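Lambda integrase (Enterobacteria phage lambda, PDB 1AE9) catalyses site-specific recombination that integrates the phage genome into the host chromosome and, together with excisionase, excises the prophage, this chain being its catalytic domain. Local coordinates at residues Y52-Q57 with W174-I179; L10-A15 with S120-E125; A26-V31 with K80-K85. All coordinates share one frame; numbering follows the deposited sequence.

Interaction 1: Y52-Q57 with W174-I179; sequences YLYVEQ and WDKIEI
The indole of Trp174 takes the edge of the Tyr54 ring on one of its faces, a T-shaped pair with planes at 85° and the Tyr54 ring centroid 5.0 Å from that of the Trp174 six-membered ring. The touching rim atom is Tyr54 CD2, 3.5 Å from Trp174 CD2 at the fusion of the two indole rings. Tyr54 CB adds a CH-pi contact over the same six-membered ring, so the tyrosine leans on the indole with both its methylene and its ring edge. At the far end of the indole, Trp174 CZ3 comes to 3.3 Å from the backbone O of Val55.

The Tyr52 ring carries Lys176 over one face and the backbone O of Ile177 in plane at its edge. Lys176 CG is anti to the backbone N, and a bend at chi2 (92°) swings the rest of the chain across the ring at about a right angle. Lys176 CE then lies 3.8 Å from the Tyr52 ring centroid, and Lys176 NZ makes a cation-pi contact at 4.2 Å from that centroid, only 12° off the normal. Methylene and ammonium thus share one aromatic face, which would be expected to favour the charged amine. Trp174 NE1 is weakly hydrogen-bonded to Asp169, while the Ile177 side chain turns to Phe150 and His153 of helix 148-155.

Strands 52-56 and 173-176 do not pair directly; their nearest CA atoms are 8.1 Å apart, Tyr54 to Trp174, because strand 63-67 runs between them and bonds to both. This is cross-strand packing over a central strand in the sheet of the tyrosine recombinase catalytic domain, close to Phe166, a changed residue in this structure that stands in the place of the tyrosine that forms the covalent link to DNA.

Interaction 2: L10-A15 with S120-E125; sequences LKIYQA and SGLSFE
Ala15, at the end of helix 6-15, sets its methyl against the backbone of Ser120, with Ala15 CB 3.5 Å from Ser120 N. One turn back, the carbonyl O of Lys11 faces Ser120 CB at 3.8 Å, so the serine methylene touches this oxygen and the alanine methyl side by side on the helix surface. Leu122 supplies the other half of the contact and crosses both Lys11 and Ile12 at about a right angle. Leu122 CD1 lies 4.1 Å from Ile12 CG1 and also touches Lys11 CB; Leu122 CD2 lies 4.0 Å from Lys11 CG. The lysine bends at chi2 (-58°), offering its first methylenes to the leucine while its amino end leads away.

Behind this first shell, Ser120 OG accepts from Leu122 N at 3.3 Å, with an N-H...O angle of 158°, closing an ST turn. The hydroxyl sits in the crowded position between the backbone N and the carbonyl carbon (chi1 75°) and also hydrogen-bonds to Arg117 O in helix 106-120. Gly121, with positive phi, turns the chain out of that helix and brings Leu122 back toward helix 6-15. Ile12 also packs on Phe113 and Ala116 of helix 106-120.

Contact between the segments is therefore made by aliphatic groups and backbone atoms, while the serine hydroxyl spends its hydrogen bonds locally, one in the turn and one on the preceding helix: local hydrogen bonding shapes the loop, and van der Waals packing joins it to the helix.

Interaction 3: A26-V31 with K80-K85; sequences AMELAV and KETLDK
Glu28 and Lys85 reach for each other at about a right angle, with Thr82 meeting the carboxylate from the lysine's own helix. The glutamate chain is extended beyond CG (chi2 179°), whereas Lys85 is bent at chi2 and chi3, which curls its ammonium round to the acid. Lys85 NZ lies 3.0 Å from Glu28 OE1, on the syn lone pair, and makes a weak bond of 3.3 Å to Glu28 OE2, so the salt bridge is two-pronged but favours OE1. Glu28 OE1 is also 2.9 Å from Thr82 OG1, whose hydroxyl has Ser78 O as another hydrogen-bonding partner.

Helices 21-33 and 79-90 run roughly antiparallel here, their local axes 9.9 Å apart at an angle of 146°, and join within the catalytic domain of this tyrosine recombinase. Beside the polar cluster, in which Glu28 and Thr82 are buried, the interface turns apolar: the methyl Thr82 CG2 lies beside Leu29 CD1, at 3.9 Å. The leucines cross nearly perpendicularly and meet tip to tip, Leu29 CD1 lying 4.0 Å from Leu83 CD2. Farther out, Ile96 packs on Leu29, and Thr68 and Ile95 on Leu83.

How the interactions relate
All three contacts lie in the one catalytic domain. Interactions 1 and 2 are on opposite sides of the chain's centre, their own centres 31 Å apart; interaction 3 lies nearer the middle, 16 Å from interaction 1 and 20 Å from interaction 2, centre to centre. Interaction 3 is nested within the loop closed by interaction 2, whereas the segments of interaction 1 alternate with those of both others. Helices 6-15 and 21-33 are consecutive and link interactions 2 and 3 physically: Tyr13 OH probably hydrogen-bonds to Glu28 OE2, and Met27 packs on Ile12. Interaction 1 belongs to the sheet and touches neither. These interleaved closures tie distant parts of the sequence into a single compact domain.

Interaction 1: Y52-Q57 with W174-I179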
ATOM      1  N   TYR A  52      18.061  17.715 -18.409  1.00 30.36           N
ATOM      2  CA  TYR A  52      17.834  16.273 -18.439  1.00 29.80           C
ATOM      3  C   TYR A  52      17.332  15.758 -17.099  1.00 29.03           C
ATOM      4  O   TYR A  52      17.846  16.149 -16.049  1.00 28.83           O
ATOM      5  CB  TYR A  52      19.104  15.514 -18.831  1.00 29.55           C
ATOM      6  CG  TYR A  52      19.354  15.481 -20.319  1.00 31.12           C
ATOM      7  CD1 TYR A  52      19.984  16.546 -20.963  1.00 31.21           C
ATOM      8  CD2 TYR A  52      18.931  14.399 -21.091  1.00 30.92           C
ATOM      9  CE1 TYR A  52      20.182  16.541 -22.340  1.00 31.72           C
ATOM     10  CE2 TYR A  52      19.126  14.384 -22.472  1.00 32.74           C
ATOM     11  CZ  TYR A  52      19.750  15.462 -23.087  1.00 32.18           C
ATOM     12  OH  TYR A  52      19.926  15.470 -24.450  1.00 34.08           O
ATOM     13  N   LEU A  53      16.289  14.928 -17.147  1.00 27.24           N
ATOM     14  CA  LEU A  53      15.708  14.313 -15.955  1.00 24.84           C
ATOM     15  C   LEU A  53      16.283  12.902 -15.880  1.00 23.89           C
ATOM     16  O   LEU A  53      16.028  12.067 -16.753  1.00 22.00           O
ATOM     17  CB  LEU A  53      14.176  14.270 -16.053  1.00 24.53           C
ATOM     18  CG  LEU A  53      13.398  13.415 -15.040  1.00 24.91           C
ATOM     19  CD1 LEU A  53      13.629  13.883 -13.616  1.00 23.93           C
ATOM     20  CD2 LEU A  53      11.923  13.452 -15.374  1.00 24.28           C
ATOM     21  N   TYR A  54      17.119  12.671 -14.873  1.00 23.79           N
ATOM     22  CA  TYR A  54      17.771  11.379 -14.671  1.00 22.74           C
ATOM     23  C   TYR A  54      16.868  10.427 -13.913  1.00 21.41           C
ATOM     24  O   TYR A  54      16.402  10.743 -12.825  1.00 21.26           O
ATOM     25  CB  TYR A  54      19.104  11.566 -13.933  1.00 23.41           C
ATOM     26  CG  TYR A  54      20.160  12.209 -14.800  1.00 25.32           C
ATOM     27  CD1 TYR A  54      20.142  13.578 -15.053  1.00 26.79           C
ATOM     28  CD2 TYR A  54      21.132  11.437 -15.426  1.00 26.88           C
ATOM     29  CE1 TYR A  54      21.060  14.161 -15.916  1.00 28.43           C
ATOM     30  CE2 TYR A  54      22.055  12.008 -16.290  1.00 29.46           C
ATOM     31  CZ  TYR A  54      22.012  13.369 -16.532  1.00 29.52           C
ATOM     32  OH  TYR A  54      22.912  13.928 -17.407  1.00 32.20           O
ATOM     33  N   VAL A  55      16.645   9.252 -14.485  1.00 20.31           N
ATOM     34  CA  VAL A  55      15.774   8.263 -13.880  1.00 19.49           C
ATOM     35  C   VAL A  55      16.394   6.877 -13.806  1.00 19.46           C
ATOM     36  O   VAL A  55      16.871   6.345 -14.817  1.00 19.01           O
ATOM     37  CB  VAL A  55      14.444   8.137 -14.696  1.00 18.74           C
ATOM     38  CG1 VAL A  55      13.603   6.965 -14.197  1.00 17.05           C
ATOM     39  CG2 VAL A  55      13.646   9.437 -14.621  1.00 18.87           C
ATOM     40  N   GLU A  56      16.451   6.318 -12.601  1.00 18.66           N
ATOM     41  CA  GLU A  56      16.913   4.947 -12.454  1.00 18.81           C
ATOM     42  C   GLU A  56      15.647   4.198 -12.092  1.00 19.34           C
ATOM     43  O   GLU A  56      15.074   4.403 -11.019  1.00 21.08           O
ATOM     44  CB  GLU A  56      17.938   4.742 -11.348  1.00 19.31           C
ATOM     45  CG  GLU A  56      18.257   3.248 -11.238  1.00 19.56           C
ATOM     46  CD  GLU A  56      19.336   2.903 -10.239  1.00 20.57           C
ATOM     47  OE1 GLU A  56      20.043   3.811  -9.764  1.00 23.13           O
ATOM     48  OE2 GLU A  56      19.478   1.702  -9.937  1.00 21.28           O
ATOM     49  N   GLN A  57      15.181   3.360 -12.999  1.00 18.54           N
ATOM     50  CA  GLN A  57      13.964   2.620 -12.766  1.00 18.54           C
ATOM     51  C   GLN A  57      14.127   1.691 -11.576  1.00 20.13           C
ATOM     52  O   GLN A  57      15.049   0.871 -11.526  1.00 19.91           O
ATOM     53  CB  GLN A  57      13.567   1.879 -14.036  1.00 19.54           C
ATOM     54  CG  GLN A  57      13.440   2.834 -15.237  1.00 20.07           C
ATOM     55  CD  GLN A  57      12.879   2.163 -16.463  1.00 19.19           C
ATOM     56  OE1 GLN A  57      12.897   0.936 -16.577  1.00 21.41           O
ATOM     57  NE2 GLN A  57      12.348   2.959 -17.379  1.00 18.83           N
ATOM     58  N   TRP A 174      24.722   6.242 -17.763  1.00 48.28           N
ATOM     59  CA  TRP A 174      23.359   6.596 -18.133  1.00 46.81           C
ATOM     60  C   TRP A 174      23.121   6.579 -19.641  1.00 47.65           C
ATOM     61  O   TRP A 174      23.980   6.984 -20.431  1.00 48.70           O
ATOM     62  CB  TRP A 174      23.011   7.984 -17.590  1.00 44.12           C
ATOM     63  CG  TRP A 174      23.044   8.069 -16.102  1.00 42.39           C
ATOM     64  CD1 TRP A 174      24.151   8.171 -15.310  1.00 42.46           C
ATOM     65  CD2 TRP A 174      21.920   8.046 -15.221  1.00 41.55           C
ATOM     66  NE1 TRP A 174      23.786   8.209 -13.990  1.00 41.60           N
ATOM     67  CE2 TRP A 174      22.422   8.135 -13.904  1.00 41.87           C
ATOM     68  CE3 TRP A 174      20.538   7.957 -15.414  1.00 40.11           C
ATOM     69  CZ2 TRP A 174      21.586   8.138 -12.781  1.00 41.00           C
ATOM     70  CZ3 TRP A 174      19.708   7.960 -14.301  1.00 40.29           C
ATOM     71  CH2 TRP A 174      20.236   8.050 -13.001  1.00 40.46           C
ATOM     72  N   ASP A 175      21.944   6.110 -20.031  1.00 46.62           N
ATOM     73  CA  ASP A 175      21.543   6.050 -21.431  1.00 46.41           C
ATOM     74  C   ASP A 175      20.861   7.396 -21.752  1.00 46.23           C
ATOM     75  O   ASP A 175      19.820   7.727 -21.181  1.00 44.47           O
ATOM     76  CB  ASP A 175      20.581   4.866 -21.616  1.00 48.20           C
ATOM     77  CG  ASP A 175      20.179   4.637 -23.062  1.00 50.46           C
ATOM     78  OD1 ASP A 175      21.057   4.674 -23.950  1.00 52.95           O
ATOM     79  OD2 ASP A 175      18.977   4.389 -23.310  1.00 51.22           O
ATOM     80  N   LYS A 176      21.491   8.196 -22.610  1.00 46.65           N
ATOM     81  CA  LYS A 176      20.965   9.511 -23.002  1.00 48.03           C
ATOM     82  C   LYS A 176      19.870   9.345 -24.062  1.00 48.53           C
ATOM     83  O   LYS A 176      20.084   8.665 -25.067  1.00 49.19           O
ATOM     84  CB  LYS A 176      22.096  10.361 -23.591  1.00 48.92           C
ATOM     85  CG  LYS A 176      21.914  11.877 -23.516  1.00 50.15           C
ATOM     86  CD  LYS A 176      22.551  12.444 -22.240  1.00 52.04           C
ATOM     87  CE  LYS A 176      22.933  13.920 -22.397  1.00 51.13           C
ATOM     88  NZ  LYS A 176      23.631  14.454 -21.189  1.00 49.44           N
ATOM     89  N   ILE A 177      18.693   9.924 -23.827  1.00 48.81           N
ATOM     90  CA  ILE A 177      17.598   9.830 -24.796  1.00 49.08           C
ATOM     91  C   ILE A 177      17.748  10.994 -25.776  1.00 50.20           C
ATOM     92  O   ILE A 177      17.979  12.141 -25.371  1.00 48.76           O
ATOM     93  CB  ILE A 177      16.196   9.881 -24.119  1.00 48.31           C
ATOM     94  CG1 ILE A 177      16.046   8.749 -23.097  1.00 47.92           C
ATOM     95  CG2 ILE A 177      15.096   9.747 -25.166  1.00 46.91           C
ATOM     96  CD1 ILE A 177      16.092   7.349 -23.697  1.00 47.44           C
ATOM     97  N   GLU A 178      17.648  10.682 -27.065  1.00 52.63           N
ATOM     98  CA  GLU A 178      17.800  11.686 -28.113  1.00 54.99           C
ATOM     99  C   GLU A 178      16.541  11.904 -28.944  1.00 55.51           C
ATOM    100  O   GLU A 178      15.662  11.042 -28.986  1.00 55.00           O
ATOM    101  CB  GLU A 178      18.958  11.307 -29.039  1.00 56.21           C
ATOM    102  CG  GLU A 178      20.283  11.140 -28.322  1.00 59.73           C
ATOM    103  CD  GLU A 178      21.469  11.128 -29.270  1.00 61.96           C
ATOM    104  OE1 GLU A 178      21.800  10.048 -29.813  1.00 62.40           O
ATOM    105  OE2 GLU A 178      22.072  12.207 -29.461  1.00 63.24           O
ATOM    106  N   ILE A 179      16.548  13.017 -29.683  1.00 56.85           N
ATOM    107  CA  ILE A 179      15.461  13.472 -30.563  1.00 57.45           C
ATOM    108  C   ILE A 179      14.111  13.560 -29.859  1.00 58.21           C
ATOM    109  O   ILE A 179      13.081  13.199 -30.469  1.00 59.44           O
ATOM    110  CB  ILE A 179      15.378  12.697 -31.957  1.00 56.57           C
ATOM    111  CG1 ILE A 179      15.200  11.182 -31.777  1.00 55.35           C
ATOM    112  CG2 ILE A 179      16.605  13.018 -32.815  1.00 55.31           C
ATOM    113  CD1 ILE A 179      15.102  10.397 -33.077  1.00 53.65           C
ATOM    114  OXT ILE A 179      14.104  14.050 -28.705  1.00 58.50           O
TER

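Interaction 2: L10-A15 with S120-E125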
ATOM      1  N   LEU A  10      -8.314  12.393 -22.449  1.00 16.33           N
ATOM      2  CA  LEU A  10      -8.874  13.735 -22.311  1.00 15.08           C
ATOM      3  C   LEU A  10     -10.199  13.758 -21.542  1.00 15.08           C
ATOM      4  O   LEU A  10     -10.479  14.719 -20.814  1.00 15.55           O
ATOM      5  CB  LEU A  10      -9.011  14.407 -23.688  1.00 15.17           C
ATOM      6  CG  LEU A  10      -7.673  14.785 -24.351  1.00 15.48           C
ATOM      7  CD1 LEU A  10      -7.885  15.311 -25.763  1.00 14.50           C
ATOM      8  CD2 LEU A  10      -6.947  15.822 -23.515  1.00 14.55           C
ATOM      9  N   LYS A  11     -11.011  12.711 -21.686  1.00 15.24           N
ATOM     10  CA  LYS A  11     -12.289  12.642 -20.959  1.00 15.23           C
ATOM     11  C   LYS A  11     -11.999  12.511 -19.458  1.00 15.45           C
ATOM     12  O   LYS A  11     -12.623  13.181 -18.628  1.00 15.64           O
ATOM     13  CB  LYS A  11     -13.134  11.452 -21.433  1.00 14.79           C
ATOM     14  CG  LYS A  11     -13.426  11.427 -22.924  1.00 16.36           C
ATOM     15  CD  LYS A  11     -14.136  12.691 -23.391  1.00 18.51           C
ATOM     16  CE  LYS A  11     -14.538  12.580 -24.859  1.00 19.39           C
ATOM     17  NZ  LYS A  11     -15.119  13.844 -25.368  1.00 19.81           N
ATOM     18  N   ILE A  12     -11.042  11.652 -19.119  1.00 15.68           N
ATOM     19  CA  ILE A  12     -10.646  11.442 -17.729  1.00 14.89           C
ATOM     20  C   ILE A  12     -10.003  12.719 -17.184  1.00 16.53           C
ATOM     21  O   ILE A  12     -10.251  13.114 -16.038  1.00 16.21           O
ATOM     22  CB  ILE A  12      -9.657  10.258 -17.606  1.00 14.35           C
ATOM     23  CG1 ILE A  12     -10.349   8.959 -18.044  1.00 14.32           C
ATOM     24  CG2 ILE A  12      -9.118  10.163 -16.175  1.00 12.47           C
ATOM     25  CD1 ILE A  12      -9.446   7.725 -18.090  1.00 13.60           C
ATOM     26  N   TYR A  13      -9.183  13.365 -18.016  1.00 16.28           N
ATOM     27  CA  TYR A  13      -8.514  14.615 -17.657  1.00 14.84           C
ATOM     28  C   TYR A  13      -9.572  15.652 -17.281  1.00 15.09           C
ATOM     29  O   TYR A  13      -9.428  16.357 -16.283  1.00 14.52           O
ATOM     30  CB  TYR A  13      -7.667  15.114 -18.838  1.00 15.07           C
ATOM     31  CG  TYR A  13      -6.747  16.276 -18.521  1.00 14.51           C
ATOM     32  CD1 TYR A  13      -7.212  17.587 -18.553  1.00 15.40           C
ATOM     33  CD2 TYR A  13      -5.411  16.059 -18.192  1.00 15.59           C
ATOM     34  CE1 TYR A  13      -6.370  18.654 -18.264  1.00 16.89           C
ATOM     35  CE2 TYR A  13      -4.562  17.119 -17.900  1.00 15.63           C
ATOM     36  CZ  TYR A  13      -5.047  18.410 -17.936  1.00 16.93           C
ATOM     37  OH  TYR A  13      -4.214  19.467 -17.630  1.00 20.18           O
ATOM     38  N   GLN A  14     -10.633  15.737 -18.088  1.00 15.96           N
ATOM     39  CA  GLN A  14     -11.737  16.671 -17.841  1.00 14.95           C
ATOM     40  C   GLN A  14     -12.382  16.320 -16.504  1.00 14.17           C
ATOM     41  O   GLN A  14     -12.632  17.194 -15.667  1.00 13.26           O
ATOM     42  CB  GLN A  14     -12.789  16.559 -18.961  1.00 15.83           C
ATOM     43  CG  GLN A  14     -13.997  17.502 -18.844  1.00 19.16           C
ATOM     44  CD  GLN A  14     -14.998  17.101 -17.754  1.00 23.70           C
ATOM     45  OE1 GLN A  14     -15.469  15.967 -17.721  1.00 27.41           O
ATOM     46  NE2 GLN A  14     -15.323  18.034 -16.864  1.00 24.50           N
ATOM     47  N   ALA A  15     -12.665  15.031 -16.328  1.00 15.54           N
ATOM     48  CA  ALA A  15     -13.306  14.520 -15.120  1.00 16.04           C
ATOM     49  C   ALA A  15     -12.480  14.781 -13.863  1.00 18.25           C
ATOM     50  O   ALA A  15     -13.027  14.831 -12.765  1.00 20.06           O
ATOM     51  CB  ALA A  15     -13.592  13.033 -15.272  1.00 16.43           C
ATOM     52  N   SER A 120     -15.744  10.213 -15.382  1.00 18.10           N
ATOM     53  CA  SER A 120     -15.873  10.507 -16.816  1.00 18.27           C
ATOM     54  C   SER A 120     -17.061   9.774 -17.445  1.00 19.36           C
ATOM     55  O   SER A 120     -17.620  10.228 -18.442  1.00 19.13           O
ATOM     56  CB  SER A 120     -14.602  10.124 -17.578  1.00 15.75           C
ATOM     57  OG  SER A 120     -14.498   8.716 -17.744  1.00 14.29           O
ATOM     58  N   GLY A 121     -17.422   8.626 -16.884  1.00 18.77           N
ATOM     59  CA  GLY A 121     -18.539   7.881 -17.420  1.00 18.99           C
ATOM     60  C   GLY A 121     -18.212   7.055 -18.648  1.00 20.20           C
ATOM     61  O   GLY A 121     -19.121   6.584 -19.328  1.00 21.83           O
ATOM     62  N   LEU A 122     -16.930   6.873 -18.943  1.00 19.35           N
ATOM     63  CA  LEU A 122     -16.528   6.077 -20.097  1.00 19.91           C
ATOM     64  C   LEU A 122     -16.852   4.605 -19.880  1.00 22.25           C
ATOM     65  O   LEU A 122     -16.874   4.131 -18.745  1.00 22.55           O
ATOM     66  CB  LEU A 122     -15.022   6.197 -20.338  1.00 19.24           C
ATOM     67  CG  LEU A 122     -14.440   7.522 -20.825  1.00 19.61           C
ATOM     68  CD1 LEU A 122     -12.928   7.426 -20.806  1.00 17.82           C
ATOM     69  CD2 LEU A 122     -14.938   7.842 -22.223  1.00 19.03           C
ATOM     70  N   SER A 123     -17.100   3.885 -20.971  1.00 23.15           N
ATOM     71  CA  SER A 123     -17.379   2.450 -20.909  1.00 23.74           C
ATOM     72  C   SER A 123     -16.204   1.784 -21.593  1.00 23.36           C
ATOM     73  O   SER A 123     -15.656   2.325 -22.553  1.00 24.08           O
ATOM     74  CB  SER A 123     -18.671   2.104 -21.647  1.00 26.05           C
ATOM     75  OG  SER A 123     -19.749   2.877 -21.148  1.00 30.61           O
ATOM     76  N   PHE A 124     -15.810   0.621 -21.095  1.00 23.80           N
ATOM     77  CA  PHE A 124     -14.675  -0.105 -21.641  1.00 25.19           C
ATOM     78  C   PHE A 124     -15.002  -1.566 -21.907  1.00 26.98           C
ATOM     79  O   PHE A 124     -15.890  -2.142 -21.273  1.00 28.05           O
ATOM     80  CB  PHE A 124     -13.490  -0.033 -20.663  1.00 22.94           C
ATOM     81  CG  PHE A 124     -13.009   1.364 -20.390  1.00 21.76           C
ATOM     82  CD1 PHE A 124     -12.143   2.005 -21.276  1.00 21.10           C
ATOM     83  CD2 PHE A 124     -13.435   2.052 -19.255  1.00 21.27           C
ATOM     84  CE1 PHE A 124     -11.706   3.311 -21.036  1.00 20.08           C
ATOM     85  CE2 PHE A 124     -13.007   3.356 -19.004  1.00 20.02           C
ATOM     86  CZ  PHE A 124     -12.139   3.988 -19.898  1.00 19.73           C
ATOM     87  N   GLU A 125     -14.301  -2.152 -22.872  1.00 28.49           N
ATOM     88  CA  GLU A 125     -14.469  -3.566 -23.197  1.00 29.97           C
ATOM     89  C   GLU A 125     -13.472  -4.294 -22.293  1.00 30.27           C
ATOM     90  O   GLU A 125     -12.254  -4.169 -22.463  1.00 32.34           O
ATOM     91  CB  GLU A 125     -14.149  -3.822 -24.681  1.00 29.96           C
TER

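Interaction 3: A26-V31 with K80-K85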
ATOM      1  N   ALA A  26       0.261  14.572 -12.704  1.00 14.48           N
ATOM      2  CA  ALA A  26       0.841  13.233 -12.705  1.00 12.52           C
ATOM      3  C   ALA A  26       0.476  12.532 -14.021  1.00 13.55           C
ATOM      4  O   ALA A  26       1.301  11.810 -14.592  1.00 12.19           O
ATOM      5  CB  ALA A  26       0.339  12.433 -11.517  1.00 12.25           C
ATOM      6  N   MET A  27      -0.749  12.763 -14.508  1.00 13.55           N
ATOM      7  CA  MET A  27      -1.211  12.172 -15.775  1.00 13.99           C
ATOM      8  C   MET A  27      -0.341  12.660 -16.933  1.00 12.69           C
ATOM      9  O   MET A  27       0.135  11.862 -17.751  1.00 12.74           O
ATOM     10  CB  MET A  27      -2.683  12.513 -16.052  1.00 12.49           C
ATOM     11  CG  MET A  27      -3.682  11.695 -15.234  1.00 13.92           C
ATOM     12  SD  MET A  27      -5.392  12.241 -15.399  1.00 15.00           S
ATOM     13  CE  MET A  27      -5.689  11.804 -17.153  1.00 12.23           C
ATOM     14  N   GLU A  28      -0.110  13.968 -16.983  1.00 13.69           N
ATOM     15  CA  GLU A  28       0.713  14.546 -18.037  1.00 14.82           C
ATOM     16  C   GLU A  28       2.140  14.011 -17.979  1.00 16.20           C
ATOM     17  O   GLU A  28       2.707  13.615 -19.004  1.00 15.63           O
ATOM     18  CB  GLU A  28       0.729  16.063 -17.924  1.00 16.40           C
ATOM     19  CG  GLU A  28      -0.586  16.711 -18.282  1.00 19.75           C
ATOM     20  CD  GLU A  28      -0.559  18.221 -18.133  1.00 24.15           C
ATOM     21  OE1 GLU A  28       0.417  18.764 -17.575  1.00 23.91           O
ATOM     22  OE2 GLU A  28      -1.533  18.871 -18.567  1.00 28.31           O
ATOM     23  N   LEU A  29       2.707  13.964 -16.777  1.00 15.90           N
ATOM     24  CA  LEU A  29       4.069  13.483 -16.598  1.00 15.23           C
ATOM     25  C   LEU A  29       4.200  12.005 -16.991  1.00 15.55           C
ATOM     26  O   LEU A  29       5.207  11.591 -17.559  1.00 16.00           O
ATOM     27  CB  LEU A  29       4.521  13.723 -15.153  1.00 17.27           C
ATOM     28  CG  LEU A  29       6.005  14.023 -14.927  1.00 21.22           C
ATOM     29  CD1 LEU A  29       6.394  15.324 -15.634  1.00 19.74           C
ATOM     30  CD2 LEU A  29       6.285  14.135 -13.430  1.00 22.38           C
ATOM     31  N   ALA A  30       3.166  11.216 -16.729  1.00 14.77           N
ATOM     32  CA  ALA A  30       3.179   9.801 -17.074  1.00 14.46           C
ATOM     33  C   ALA A  30       3.225   9.594 -18.589  1.00 16.63           C
ATOM     34  O   ALA A  30       3.943   8.715 -19.078  1.00 16.80           O
ATOM     35  CB  ALA A  30       1.951   9.114 -16.499  1.00 12.57           C
ATOM     36  N   VAL A  31       2.454  10.392 -19.324  1.00 16.85           N
ATOM     37  CA  VAL A  31       2.406  10.276 -20.782  1.00 17.46           C
ATOM     38  C   VAL A  31       3.641  10.853 -21.476  1.00 16.88           C
ATOM     39  O   VAL A  31       4.172  10.242 -22.391  1.00 18.63           O
ATOM     40  CB  VAL A  31       1.101  10.908 -21.378  1.00 17.82           C
ATOM     41  CG1 VAL A  31       1.116  10.841 -22.914  1.00 14.84           C
ATOM     42  CG2 VAL A  31      -0.133  10.167 -20.848  1.00 15.70           C
ATOM     43  N   LYS A  80       8.354  20.495 -20.341  1.00 22.15           N
ATOM     44  CA  LYS A  80       8.835  21.682 -19.631  1.00 21.88           C
ATOM     45  C   LYS A  80       7.688  22.419 -18.954  1.00 23.18           C
ATOM     46  O   LYS A  80       7.795  22.800 -17.787  1.00 22.98           O
ATOM     47  CB  LYS A  80       9.581  22.620 -20.588  1.00 22.45           C
ATOM     48  N   GLU A  81       6.583  22.596 -19.680  1.00 24.63           N
ATOM     49  CA  GLU A  81       5.395  23.286 -19.161  1.00 26.06           C
ATOM     50  C   GLU A  81       4.823  22.544 -17.957  1.00 24.12           C
ATOM     51  O   GLU A  81       4.430  23.164 -16.970  1.00 23.58           O
ATOM     52  CB  GLU A  81       4.311  23.363 -20.234  1.00 30.29           C
ATOM     53  CG  GLU A  81       4.749  24.020 -21.518  1.00 39.65           C
ATOM     54  CD  GLU A  81       4.535  25.507 -21.513  1.00 45.89           C
ATOM     55  OE1 GLU A  81       3.391  25.932 -21.797  1.00 50.00           O
ATOM     56  OE2 GLU A  81       5.505  26.247 -21.228  1.00 49.26           O
ATOM     57  N   THR A  82       4.734  21.218 -18.073  1.00 23.42           N
ATOM     58  CA  THR A  82       4.221  20.369 -17.001  1.00 21.25           C
ATOM     59  C   THR A  82       5.119  20.484 -15.770  1.00 21.39           C
ATOM     60  O   THR A  82       4.627  20.681 -14.657  1.00 21.43           O
ATOM     61  CB  THR A  82       4.122  18.901 -17.453  1.00 20.86           C
ATOM     62  OG1 THR A  82       3.155  18.798 -18.510  1.00 21.71           O
ATOM     63  CG2 THR A  82       3.696  18.005 -16.301  1.00 19.11           C
ATOM     64  N   LEU A  83       6.435  20.407 -15.972  1.00 21.17           N
ATOM     65  CA  LEU A  83       7.380  20.523 -14.862  1.00 21.24           C
ATOM     66  C   LEU A  83       7.256  21.892 -14.206  1.00 22.05           C
ATOM     67  O   LEU A  83       7.315  22.002 -12.974  1.00 22.78           O
ATOM     68  CB  LEU A  83       8.813  20.289 -15.340  1.00 19.86           C
ATOM     69  CG  LEU A  83       9.168  18.850 -15.720  1.00 20.75           C
ATOM     70  CD1 LEU A  83      10.550  18.817 -16.354  1.00 20.20           C
ATOM     71  CD2 LEU A  83       9.117  17.948 -14.491  1.00 20.17           C
ATOM     72  N   ASP A  84       7.065  22.934 -15.017  1.00 23.40           N
ATOM     73  CA  ASP A  84       6.905  24.287 -14.475  1.00 24.50           C
ATOM     74  C   ASP A  84       5.675  24.324 -13.579  1.00 24.98           C
ATOM     75  O   ASP A  84       5.714  24.873 -12.471  1.00 23.48           O
ATOM     76  CB  ASP A  84       6.758  25.323 -15.594  1.00 26.99           C
ATOM     77  CG  ASP A  84       8.077  25.657 -16.265  1.00 29.35           C
ATOM     78  OD1 ASP A  84       9.127  25.108 -15.861  1.00 30.37           O
ATOM     79  OD2 ASP A  84       8.061  26.475 -17.206  1.00 31.46           O
ATOM     80  N   LYS A  85       4.590  23.716 -14.054  1.00 24.20           N
ATOM     81  CA  LYS A  85       3.350  23.661 -13.288  1.00 24.08           C
ATOM     82  C   LYS A  85       3.540  22.864 -11.993  1.00 22.73           C
ATOM     83  O   LYS A  85       3.038  23.260 -10.943  1.00 21.94           O
ATOM     84  CB  LYS A  85       2.222  23.063 -14.144  1.00 25.87           C
ATOM     85  CG  LYS A  85       1.697  24.021 -15.221  1.00 29.51           C
ATOM     86  CD  LYS A  85       1.375  23.322 -16.554  1.00 32.25           C
ATOM     87  CE  LYS A  85       0.268  22.280 -16.442  1.00 32.45           C
ATOM     88  NZ  LYS A  85      -0.058  21.681 -17.773  1.00 30.56           N
TER